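PDB 6L33: MexT protein from Pseudomonas aeruginosa, which activates transcription of the genes of the MexEF-OprN efflux pump as a LysR-type regulator that probably binds DNA, and is seen here as its regulatory domain only. Local coordinates for residues 25-30 / 37-42; 32-37 / 195-200; 82-87 / 92-97. All coordinates share one frame; numbering follows the deposited sequence.

Interaction 1. Residues 25-30 / 37-42; sequences PLLRRL and IVLVVR. With SO4 (sulfate ion), chain E.
Leu39, on the face of strand 38-43 turned to the helix, meets Leu26 and Leu27 of helix 18-33, while Ile37, just ahead of the strand, reaches Leu30. This packs the helix of a beta-alpha-beta unit (strand 9-14, helix 18-33, strand 38-43) onto its second strand, in one of the two sheets of the periplasmic-binding-protein-like regulatory domain. The CA atoms of Leu27 and Leu39 lie 8.3 Å apart, those of Leu30 and Ile37 7.4 Å apart, so the contact is made by side chains rather than backbones. Leu39 holds CG anti to its backbone N (chi1 -172°) and presents a single methyl, CD2, to two leucines of the helix. Leu27 CD2 is 4.1 Å from Leu39 CD2 and Leu26 CD2 is 4.2 Å from it. The Leu26 side chain crosses that of Leu39 at nearly a right angle, whereas Leu27 comes in more slantwise and reaches it with CD2. Leu30 and Ile37 also cross almost perpendicularly, but deeper: Ile37 CD1 sits 3.6 Å from Leu30 CB and 4.0 Å from Leu30 CG, pressing on the root of the leucine. No hydrogen bond crosses, so the interlock is apolar. Beyond it, Leu26 also rests on Ile202 of helix 193-203, Leu27 packs on Leu132 of the second subunit, and Leu39 and Val40 continue the sheet into a parallel strand of that chain. At the far end of the strand, Arg42 bends to set the edge of its guanidinium against a sulfate, probably from the crystallisation liquor, which also binds Arg43 of each subunit. Two bonds hold it: Arg42 NE to O3 at 2.9 Å (153° at the hydrogen) and, straighter, Arg42 NH2 to O1 at 2.8 Å (166°).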
loop_
_atom_site.group_PDB
_atom_site.type_symbol
_atom_site.label_atom_id
_atom_site.label_comp_id
_atom_site.label_asym_id
_atom_site.label_seq_id
_atom_site.Cartn_x
_atom_site.Cartn_y
_atom_site.Cartn_z
ATOM N N PRO B 25 -9.394 -15.798 2.449
ATOM C CA PRO B 25 -10.579 -16.626 2.721
ATOM C C PRO B 25 -11.858 -16.027 2.170
ATOM O O PRO B 25 -12.759 -16.774 1.771
ATOM C CB PRO B 25 -10.610 -16.711 4.253
ATOM C CG PRO B 25 -9.950 -15.475 4.697
ATOM C CD PRO B 25 -8.847 -15.248 3.707
ATOM N N LEU B 26 -11.961 -14.698 2.128
ATOM C CA LEU B 26 -13.163 -14.066 1.600
ATOM C C LEU B 26 -13.331 -14.369 0.116
ATOM O O LEU B 26 -14.400 -14.810 -0.320
ATOM C CB LEU B 26 -13.106 -12.559 1.840
ATOM C CG LEU B 26 -14.269 -11.763 1.255
ATOM C CD1 LEU B 26 -15.474 -11.788 2.191
ATOM C CD2 LEU B 26 -13.842 -10.343 0.934
ATOM N N LEU B 27 -12.273 -14.151 -0.671
ATOM C CA LEU B 27 -12.337 -14.378 -2.113
ATOM C C LEU B 27 -12.841 -15.775 -2.447
ATOM O O LEU B 27 -13.611 -15.955 -3.399
ATOM C CB LEU B 27 -10.960 -14.165 -2.737
ATOM C CG LEU B 27 -10.698 -12.838 -3.443
ATOM C CD1 LEU B 27 -9.446 -12.958 -4.285
ATOM C CD2 LEU B 27 -11.880 -12.400 -4.290
ATOM N N ARG B 28 -12.414 -16.777 -1.678
ATOM C CA ARG B 28 -12.824 -18.149 -1.957
ATOM C C ARG B 28 -14.324 -18.341 -1.772
ATOM O O ARG B 28 -14.943 -19.110 -2.518
ATOM C CB ARG B 28 -12.045 -19.115 -1.065
ATOM C CG ARG B 28 -10.554 -19.153 -1.357
ATOM C CD ARG B 28 -9.847 -20.198 -0.507
ATOM N NE ARG B 28 -9.479 -19.682 0.808
ATOM C CZ ARG B 28 -8.236 -19.385 1.172
ATOM N NH1 ARG B 28 -7.235 -19.552 0.318
ATOM N NH2 ARG B 28 -7.991 -18.921 2.390
ATOM N N ARG B 29 -14.928 -17.649 -0.803
ATOM C CA ARG B 29 -16.356 -17.820 -0.558
ATOM C C ARG B 29 -17.188 -17.217 -1.687
ATOM O O ARG B 29 -18.083 -17.877 -2.228
ATOM C CB ARG B 29 -16.741 -17.204 0.789
ATOM C CG ARG B 29 -18.143 -17.579 1.280
ATOM C CD ARG B 29 -18.528 -18.994 0.858
ATOM N NE ARG B 29 -19.326 -19.695 1.862
ATOM C CZ ARG B 29 -20.648 -19.605 1.965
ATOM N NH1 ARG B 29 -21.331 -18.836 1.129
ATOM N NH2 ARG B 29 -21.290 -20.283 2.906
ATOM N N LEU B 30 -16.909 -15.962 -2.054
ATOM C CA LEU B 30 -17.676 -15.327 -3.124
ATOM C C LEU B 30 -17.511 -16.078 -4.439
ATOM O O LEU B 30 -18.464 -16.204 -5.215
ATOM C CB LEU B 30 -17.258 -13.866 -3.295
ATOM C CG LEU B 30 -17.573 -12.849 -2.192
ATOM C CD1 LEU B 30 -18.913 -13.108 -1.558
ATOM C CD2 LEU B 30 -16.516 -12.849 -1.141
ATOM N N ILE B 37 -19.280 -12.690 -9.910
ATOM C CA ILE B 37 -19.097 -11.394 -9.263
ATOM C C ILE B 37 -17.625 -11.011 -9.284
ATOM O O ILE B 37 -16.735 -11.856 -9.128
ATOM C CB ILE B 37 -19.658 -11.407 -7.826
ATOM C CG1 ILE B 37 -18.829 -12.313 -6.912
ATOM C CG2 ILE B 37 -21.119 -11.833 -7.831
ATOM C CD1 ILE B 37 -17.920 -11.565 -5.961
ATOM N N VAL B 38 -17.370 -9.721 -9.484
ATOM C CA VAL B 38 -16.021 -9.172 -9.546
ATOM C C VAL B 38 -15.829 -8.244 -8.355
ATOM O O VAL B 38 -16.688 -7.400 -8.074
ATOM C CB VAL B 38 -15.781 -8.430 -10.871
ATOM C CG1 VAL B 38 -14.356 -7.914 -10.936
ATOM C CG2 VAL B 38 -16.078 -9.346 -12.049
ATOM N N LEU B 39 -14.706 -8.397 -7.661
ATOM C CA LEU B 39 -14.402 -7.620 -6.467
ATOM C C LEU B 39 -13.300 -6.611 -6.763
ATOM O O LEU B 39 -12.233 -6.978 -7.264
ATOM C CB LEU B 39 -13.979 -8.533 -5.315
ATOM C CG LEU B 39 -13.808 -7.853 -3.957
ATOM C CD1 LEU B 39 -15.117 -7.227 -3.508
ATOM C CD2 LEU B 39 -13.298 -8.841 -2.917
ATOM N N VAL B 40 -13.560 -5.347 -6.445
ATOM C CA VAL B 40 -12.568 -4.280 -6.520
ATOM C C VAL B 40 -12.288 -3.813 -5.099
ATOM O O VAL B 40 -13.207 -3.402 -4.381
ATOM C CB VAL B 40 -13.045 -3.114 -7.400
ATOM C CG1 VAL B 40 -12.038 -1.971 -7.361
ATOM C CG2 VAL B 40 -13.274 -3.583 -8.826
ATOM N N VAL B 41 -11.024 -3.880 -4.688
ATOM C CA VAL B 41 -10.606 -3.478 -3.350
ATOM C C VAL B 41 -9.827 -2.176 -3.467
ATOM O O VAL B 41 -8.833 -2.102 -4.200
ATOM C CB VAL B 41 -9.759 -4.561 -2.664
ATOM C CG1 VAL B 41 -9.403 -4.130 -1.246
ATOM C CG2 VAL B 41 -10.491 -5.894 -2.655
ATOM N N ARG B 42 -10.281 -1.152 -2.753
ATOM C CA ARG B 42 -9.582 0.120 -2.660
ATOM C C ARG B 42 -8.886 0.227 -1.308
ATOM O O ARG B 42 -9.351 -0.323 -0.307
ATOM C CB ARG B 42 -10.549 1.293 -2.842
ATOM C CG ARG B 42 -11.432 1.201 -4.078
ATOM C CD ARG B 42 -10.608 1.220 -5.361
ATOM N NE ARG B 42 -9.637 2.311 -5.364
ATOM C CZ ARG B 42 -9.928 3.575 -5.657
ATOM N NH1 ARG B 42 -11.169 3.917 -5.978
ATOM N NH2 ARG B 42 -8.977 4.499 -5.628
HETATM S S SO4 E . -5.952 2.565 -4.523
HETATM O O1 SO4 E . -6.320 3.684 -5.387
HETATM O O2 SO4 E . -5.028 3.017 -3.488
HETATM O O3 SO4 E . -7.155 2.025 -3.900
HETATM O O4 SO4 E . -5.310 1.522 -5.317
#

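Interaction 2. Residues 32-37 / 195-200; sequences AEAPGI and ERWLRS
Glu33, in the last turn of helix 18-33, runs along the rim of the Trp197 indole on helix 193-203, the C-terminal helix of this LysR regulatory domain. Its path can be followed from the backbone outward. At CB the chain turns so that CG lies between the backbone N and the carbonyl carbon (chi1 77°), and beyond CG it runs extended past the ring, the two side chains passing in opposite directions. Glu33 CG lies in the indole plane at its edge, 3.8 Å from Trp197 CZ2. Next, Glu33 CD closes to 3.4 Å from the same Trp197 CZ2, with the carboxylate plane almost perpendicular to the ring. At the tip the two oxygens part. Glu33 OE2 accepts the hydrogen bond from Trp197 NE1 at 3.1 Å, a clearly bent bond with 137° at the hydrogen. The oxygen lies close to the indole plane, but the N-H reaches it from above the carboxylate, 53° out of that plane. Glu33 OE1 serves the charges instead, with salt bridges to Arg29 one turn back on its own helix and to Arg201 on the helix of Trp197. The neighbouring Ala34, where the chain leaves helical geometry and enters a type I beta turn to Ile37, adds a methyl contact: Ala34 CB is 3.8 Å from Trp197 CH2. Further round, the indole packs on Leu30 and Phe10, so the ring, carried by helix 193-203, is buried against helix 18-33 and strand 9-14. Chemically, the indole N-H of the buried Trp197 is given an acceptor by a carboxylate whose other oxygen faces two guanidinium groups outside this pair of segments. Such surroundings would be expected to keep Glu33 ionised, and the bent bond is consistent with a carboxylate oriented in part by those arginines.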
loop_
_atom_site.group_PDB
_atom_site.type_symbol
_atom_site.label_atom_id
_atom_site.label_comp_id
_atom_site.label_asym_id
_atom_site.label_seq_id
_atom_site.Cartn_x
_atom_site.Cartn_y
_atom_site.Cartn_z
ATOM N N ALA B 32 -16.964 -19.342 -4.844
ATOM C CA ALA B 32 -17.637 -20.637 -4.830
ATOM C C ALA B 32 -19.147 -20.492 -4.975
ATOM O O ALA B 32 -19.798 -21.335 -5.604
ATOM C CB ALA B 32 -17.290 -21.390 -3.545
ATOM N N GLU B 33 -19.729 -19.436 -4.405
ATOM C CA GLU B 33 -21.177 -19.287 -4.430
ATOM C C GLU B 33 -21.672 -18.261 -5.440
ATOM O O GLU B 33 -22.838 -18.330 -5.844
ATOM C CB GLU B 33 -21.701 -18.927 -3.032
ATOM C CG GLU B 33 -21.501 -17.483 -2.611
ATOM C CD GLU B 33 -22.275 -17.142 -1.348
ATOM O OE1 GLU B 33 -21.656 -17.084 -0.264
ATOM O OE2 GLU B 33 -23.504 -16.939 -1.438
ATOM N N ALA B 34 -20.825 -17.327 -5.867
ATOM C CA ALA B 34 -21.195 -16.326 -6.869
ATOM C C ALA B 34 -20.031 -16.163 -7.834
ATOM O O ALA B 34 -19.266 -15.196 -7.757
ATOM C CB ALA B 34 -21.566 -14.997 -6.208
ATOM N N PRO B 35 -19.867 -17.103 -8.769
ATOM C CA PRO B 35 -18.671 -17.080 -9.629
ATOM C C PRO B 35 -18.619 -15.905 -10.589
ATOM O O PRO B 35 -17.529 -15.576 -11.075
ATOM C CB PRO B 35 -18.757 -18.413 -10.392
ATOM C CG PRO B 35 -19.761 -19.241 -9.636
ATOM C CD PRO B 35 -20.722 -18.268 -9.042
ATOM N N GLY B 36 -19.745 -15.261 -10.884
ATOM C CA GLY B 36 -19.740 -14.152 -11.815
ATOM C C GLY B 36 -19.408 -12.799 -11.230
ATOM O O GLY B 36 -19.257 -11.835 -11.986
ATOM N N ILE B 37 -19.280 -12.690 -9.910
ATOM C CA ILE B 37 -19.097 -11.394 -9.263
ATOM C C ILE B 37 -17.625 -11.011 -9.284
ATOM O O ILE B 37 -16.735 -11.856 -9.128
ATOM C CB ILE B 37 -19.658 -11.407 -7.826
ATOM C CG1 ILE B 37 -18.829 -12.313 -6.912
ATOM C CG2 ILE B 37 -21.119 -11.833 -7.831
ATOM C CD1 ILE B 37 -17.920 -11.565 -5.961
ATOM N N GLU B 195 -25.945 -5.738 -1.037
ATOM C CA GLU B 195 -24.956 -5.194 -0.112
ATOM C C GLU B 195 -25.039 -5.865 1.254
ATOM O O GLU B 195 -24.004 -6.154 1.865
ATOM C CB GLU B 195 -25.133 -3.683 0.012
ATOM C CG GLU B 195 -24.809 -2.936 -1.267
ATOM C CD GLU B 195 -23.377 -3.143 -1.717
ATOM O OE1 GLU B 195 -23.138 -3.193 -2.942
ATOM O OE2 GLU B 195 -22.490 -3.257 -0.843
ATOM N N ARG B 196 -26.254 -6.115 1.751
ATOM C CA ARG B 196 -26.405 -6.918 2.960
ATOM C C ARG B 196 -25.706 -8.260 2.804
ATOM O O ARG B 196 -25.071 -8.759 3.741
ATOM C CB ARG B 196 -27.891 -7.125 3.277
ATOM C CG ARG B 196 -28.195 -8.347 4.144
ATOM C CD ARG B 196 -28.661 -9.551 3.320
ATOM N NE ARG B 196 -28.612 -10.788 4.097
ATOM C CZ ARG B 196 -28.665 -12.008 3.571
ATOM N NH1 ARG B 196 -28.766 -12.165 2.258
ATOM N NH2 ARG B 196 -28.613 -13.073 4.359
ATOM N N TRP B 197 -25.811 -8.854 1.615
ATOM C CA TRP B 197 -25.181 -10.141 1.357
ATOM C C TRP B 197 -23.662 -10.033 1.414
ATOM O O TRP B 197 -22.995 -10.863 2.044
ATOM C CB TRP B 197 -25.642 -10.667 -0.001
ATOM C CG TRP B 197 -24.978 -11.926 -0.420
ATOM C CD1 TRP B 197 -25.299 -13.192 -0.027
ATOM C CD2 TRP B 197 -23.882 -12.052 -1.328
ATOM N NE1 TRP B 197 -24.466 -14.098 -0.632
ATOM C CE2 TRP B 197 -23.584 -13.423 -1.435
ATOM C CE3 TRP B 197 -23.117 -11.136 -2.057
ATOM C CZ2 TRP B 197 -22.561 -13.901 -2.243
ATOM C CZ3 TRP B 197 -22.102 -11.612 -2.858
ATOM C CH2 TRP B 197 -21.839 -12.982 -2.951
ATOM N N LEU B 198 -23.096 -9.012 0.768
ATOM C CA LEU B 198 -21.648 -8.832 0.795
ATOM C C LEU B 198 -21.152 -8.594 2.215
ATOM O O LEU B 198 -20.163 -9.195 2.649
ATOM C CB LEU B 198 -21.245 -7.673 -0.117
ATOM C CG LEU B 198 -19.782 -7.230 -0.034
ATOM C CD1 LEU B 198 -18.852 -8.386 -0.368
ATOM C CD2 LEU B 198 -19.530 -6.047 -0.953
ATOM N N ARG B 199 -21.838 -7.722 2.960
ATOM C CA ARG B 199 -21.412 -7.416 4.323
ATOM C C ARG B 199 -21.512 -8.640 5.223
ATOM O O ARG B 199 -20.626 -8.882 6.053
ATOM C CB ARG B 199 -22.242 -6.261 4.885
ATOM C CG ARG B 199 -22.091 -4.966 4.103
ATOM C CD ARG B 199 -22.590 -3.773 4.897
ATOM N NE ARG B 199 -23.966 -3.952 5.349
ATOM C CZ ARG B 199 -25.034 -3.522 4.687
ATOM N NH1 ARG B 199 -24.891 -2.885 3.531
ATOM N NH2 ARG B 199 -26.249 -3.730 5.179
ATOM N N SER B 200 -22.582 -9.428 5.078
ATOM C CA SER B 200 -22.681 -10.660 5.854
ATOM C C SER B 200 -21.580 -11.640 5.474
ATOM O O SER B 200 -21.143 -12.438 6.312
ATOM C CB SER B 200 -24.060 -11.298 5.672
ATOM O OG SER B 200 -24.260 -11.735 4.339
#

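Interaction 3. Residues 82-87 / 92-97; sequences PKILRA and GQLTLD
Arg86 NH1 has two kinds of partner: a salt bridge to Asp88 just beyond its strand, and a water 3.2 Å away that is also placed to donate to Gly92 O, at 3.0 Å from that carbonyl. The water lies in the plane of the guanidinium, at its edge. The strand, 82-86, lies between strands 150-154 and 168-170, antiparallel to both, in the mixed sheet of the second half of a periplasmic-binding-protein-like LysR domain; residues 92-97 lead from the following loop into helix 96-101, with Thr95 as its N-cap. Arg86 NH2 is modelled so near Gly92 O that no bond can be read from the pair. Its sound partner is Glu170 on the neighbouring strand, which pairs with NH2 through OE2 and accepts from Leu94 N through OE1, tying the strand's arginine to the loop's backbone. Arg86 starts with CG between its backbone N and carbonyl carbon (chi1 56°) and bends at chi3, which brings the guanidinium beside Leu94. Over one face of that group lies Leu94, whose CG sits 3.6 Å above the plane and over its centre, 3.7 Å from Arg86 CZ; the two side chains run past each other in opposite directions. In the guanidinium plane, at its edge, stands the CA of Gln93. With CG anti to its carbonyl carbon (chi1 -62°), Leu94 divides its branches between a charged and an apolar neighbour. Leu94 CD2 is 3.8 Å from Arg86 NH1, while the other methyl turns to Ile84; Ile150 of the adjacent strand packs on both Arg86 and Leu94. The purely apolar part of the contact comes down to one pair of methyls, Ile84 CG2 and Leu94 CD1, 3.9 Å apart.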
loop_
_atom_site.group_PDB
_atom_site.type_symbol
_atom_site.label_atom_id
_atom_site.label_comp_id
_atom_site.label_asym_id
_atom_site.label_seq_id
_atom_site.Cartn_x
_atom_site.Cartn_y
_atom_site.Cartn_z
ATOM N N PRO B 82 -2.380 0.153 21.451
ATOM C CA PRO B 82 -1.123 0.495 20.781
ATOM C C PRO B 82 -0.002 -0.471 21.128
ATOM O O PRO B 82 0.037 -1.065 22.208
ATOM C CB PRO B 82 -0.818 1.904 21.304
ATOM C CG PRO B 82 -1.486 1.960 22.634
ATOM C CD PRO B 82 -2.728 1.120 22.509
ATOM N N LYS B 83 0.918 -0.625 20.177
ATOM C CA LYS B 83 2.086 -1.474 20.346
ATOM C C LYS B 83 3.312 -0.759 19.801
ATOM O O LYS B 83 3.228 -0.046 18.796
ATOM C CB LYS B 83 1.916 -2.822 19.629
ATOM C CG LYS B 83 0.905 -3.757 20.270
ATOM C CD LYS B 83 1.380 -4.235 21.634
ATOM C CE LYS B 83 0.396 -5.221 22.243
ATOM N NZ LYS B 83 0.810 -5.638 23.611
ATOM N N ILE B 84 4.441 -0.944 20.475
ATOM C CA ILE B 84 5.736 -0.481 19.989
ATOM C C ILE B 84 6.368 -1.602 19.185
ATOM O O ILE B 84 6.318 -2.771 19.579
ATOM C CB ILE B 84 6.655 -0.059 21.152
ATOM C CG1 ILE B 84 6.025 1.070 21.963
ATOM C CG2 ILE B 84 8.023 0.360 20.629
ATOM C CD1 ILE B 84 5.402 2.142 21.121
ATOM N N LEU B 85 6.965 -1.248 18.051
ATOM C CA LEU B 85 7.715 -2.181 17.226
ATOM C C LEU B 85 9.164 -1.726 17.181
ATOM O O LEU B 85 9.438 -0.545 16.941
ATOM C CB LEU B 85 7.139 -2.254 15.811
ATOM C CG LEU B 85 6.149 -3.376 15.491
ATOM C CD1 LEU B 85 5.124 -3.551 16.594
ATOM C CD2 LEU B 85 5.462 -3.077 14.174
ATOM N N ARG B 86 10.090 -2.649 17.420
ATOM C CA ARG B 86 11.502 -2.322 17.324
ATOM C C ARG B 86 12.252 -3.493 16.711
ATOM O O ARG B 86 11.758 -4.623 16.661
ATOM C CB ARG B 86 12.100 -1.944 18.687
ATOM C CG ARG B 86 11.940 -2.978 19.786
ATOM C CD ARG B 86 13.096 -2.847 20.763
ATOM N NE ARG B 86 12.697 -2.951 22.155
ATOM C CZ ARG B 86 13.530 -2.794 23.179
ATOM N NH1 ARG B 86 14.810 -2.515 22.962
ATOM N NH2 ARG B 86 13.080 -2.908 24.417
ATOM N N ALA B 87 13.462 -3.199 16.231
ATOM C CA ALA B 87 14.286 -4.181 15.548
ATOM C C ALA B 87 15.680 -4.319 16.140
ATOM O O ALA B 87 16.458 -5.145 15.652
ATOM C CB ALA B 87 14.405 -3.830 14.057
ATOM N N GLY B 92 15.671 -5.770 27.371
ATOM C CA GLY B 92 14.814 -4.957 28.217
ATOM C C GLY B 92 13.824 -4.129 27.425
ATOM O O GLY B 92 14.051 -3.756 26.274
ATOM N N GLN B 93 12.697 -3.836 28.065
ATOM C CA GLN B 93 11.672 -3.009 27.450
ATOM C C GLN B 93 12.099 -1.547 27.452
ATOM O O GLN B 93 12.859 -1.099 28.315
ATOM C CB GLN B 93 10.340 -3.170 28.183
ATOM C CG GLN B 93 9.634 -4.487 27.891
ATOM C CD GLN B 93 8.121 -4.371 27.947
ATOM O OE1 GLN B 93 7.540 -3.391 27.479
ATOM N NE2 GLN B 93 7.474 -5.379 28.523
ATOM N N LEU B 94 11.606 -0.805 26.466
ATOM C CA LEU B 94 11.907 0.616 26.384
ATOM C C LEU B 94 11.209 1.369 27.510
ATOM O O LEU B 94 10.012 1.181 27.749
ATOM C CB LEU B 94 11.468 1.177 25.032
ATOM C CG LEU B 94 12.128 0.602 23.780
ATOM C CD1 LEU B 94 11.379 1.049 22.536
ATOM C CD2 LEU B 94 13.589 1.019 23.707
ATOM N N THR B 95 11.963 2.209 28.211
ATOM C CA THR B 95 11.354 3.173 29.109
ATOM C C THR B 95 10.866 4.381 28.315
ATOM O O THR B 95 11.156 4.534 27.124
ATOM C CB THR B 95 12.342 3.631 30.182
ATOM O OG1 THR B 95 13.399 4.377 29.564
ATOM C CG2 THR B 95 12.928 2.440 30.925
ATOM N N LEU B 96 10.118 5.252 28.993
ATOM C CA LEU B 96 9.683 6.490 28.357
ATOM C C LEU B 96 10.877 7.306 27.876
ATOM O O LEU B 96 10.845 7.876 26.780
ATOM C CB LEU B 96 8.825 7.303 29.327
ATOM C CG LEU B 96 8.315 8.652 28.812
ATOM C CD1 LEU B 96 7.499 8.481 27.536
ATOM C CD2 LEU B 96 7.502 9.351 29.886
ATOM N N ASP B 97 11.947 7.356 28.677
ATOM C CA ASP B 97 13.152 8.078 28.274
ATOM C C ASP B 97 13.764 7.469 27.018
ATOM O O ASP B 97 14.133 8.189 26.084
ATOM C CB ASP B 97 14.174 8.084 29.414
ATOM C CG ASP B 97 13.875 9.132 30.465
ATOM O OD1 ASP B 97 13.180 10.119 30.147
ATOM O OD2 ASP B 97 14.344 8.969 31.611
HETATM O O HOH W 1 16.202 -1.765 25.702
#

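Overall arrangement
Interactions 1 and 2 form one continuous packing zone: their centres are about 8 Å apart, both use helix 18-33 and share Ile37, and Leu30 CD1 touches Trp197 CH2 at 3.2 Å. Their segments alternate along the chain, so helix 193-203, near the C-terminus, returns to the first beta-alpha-beta unit. Interaction 3 lies on the opposite side of the chain's centre, about 37 and 42 Å from the centres of interactions 1 and 2, at strand 82-86 of the other sheet and the loop that follows it, and is nested within the loop that interaction 2 closes. The contacts thus lie within the two halves of the domain, and none of the three bridges between them.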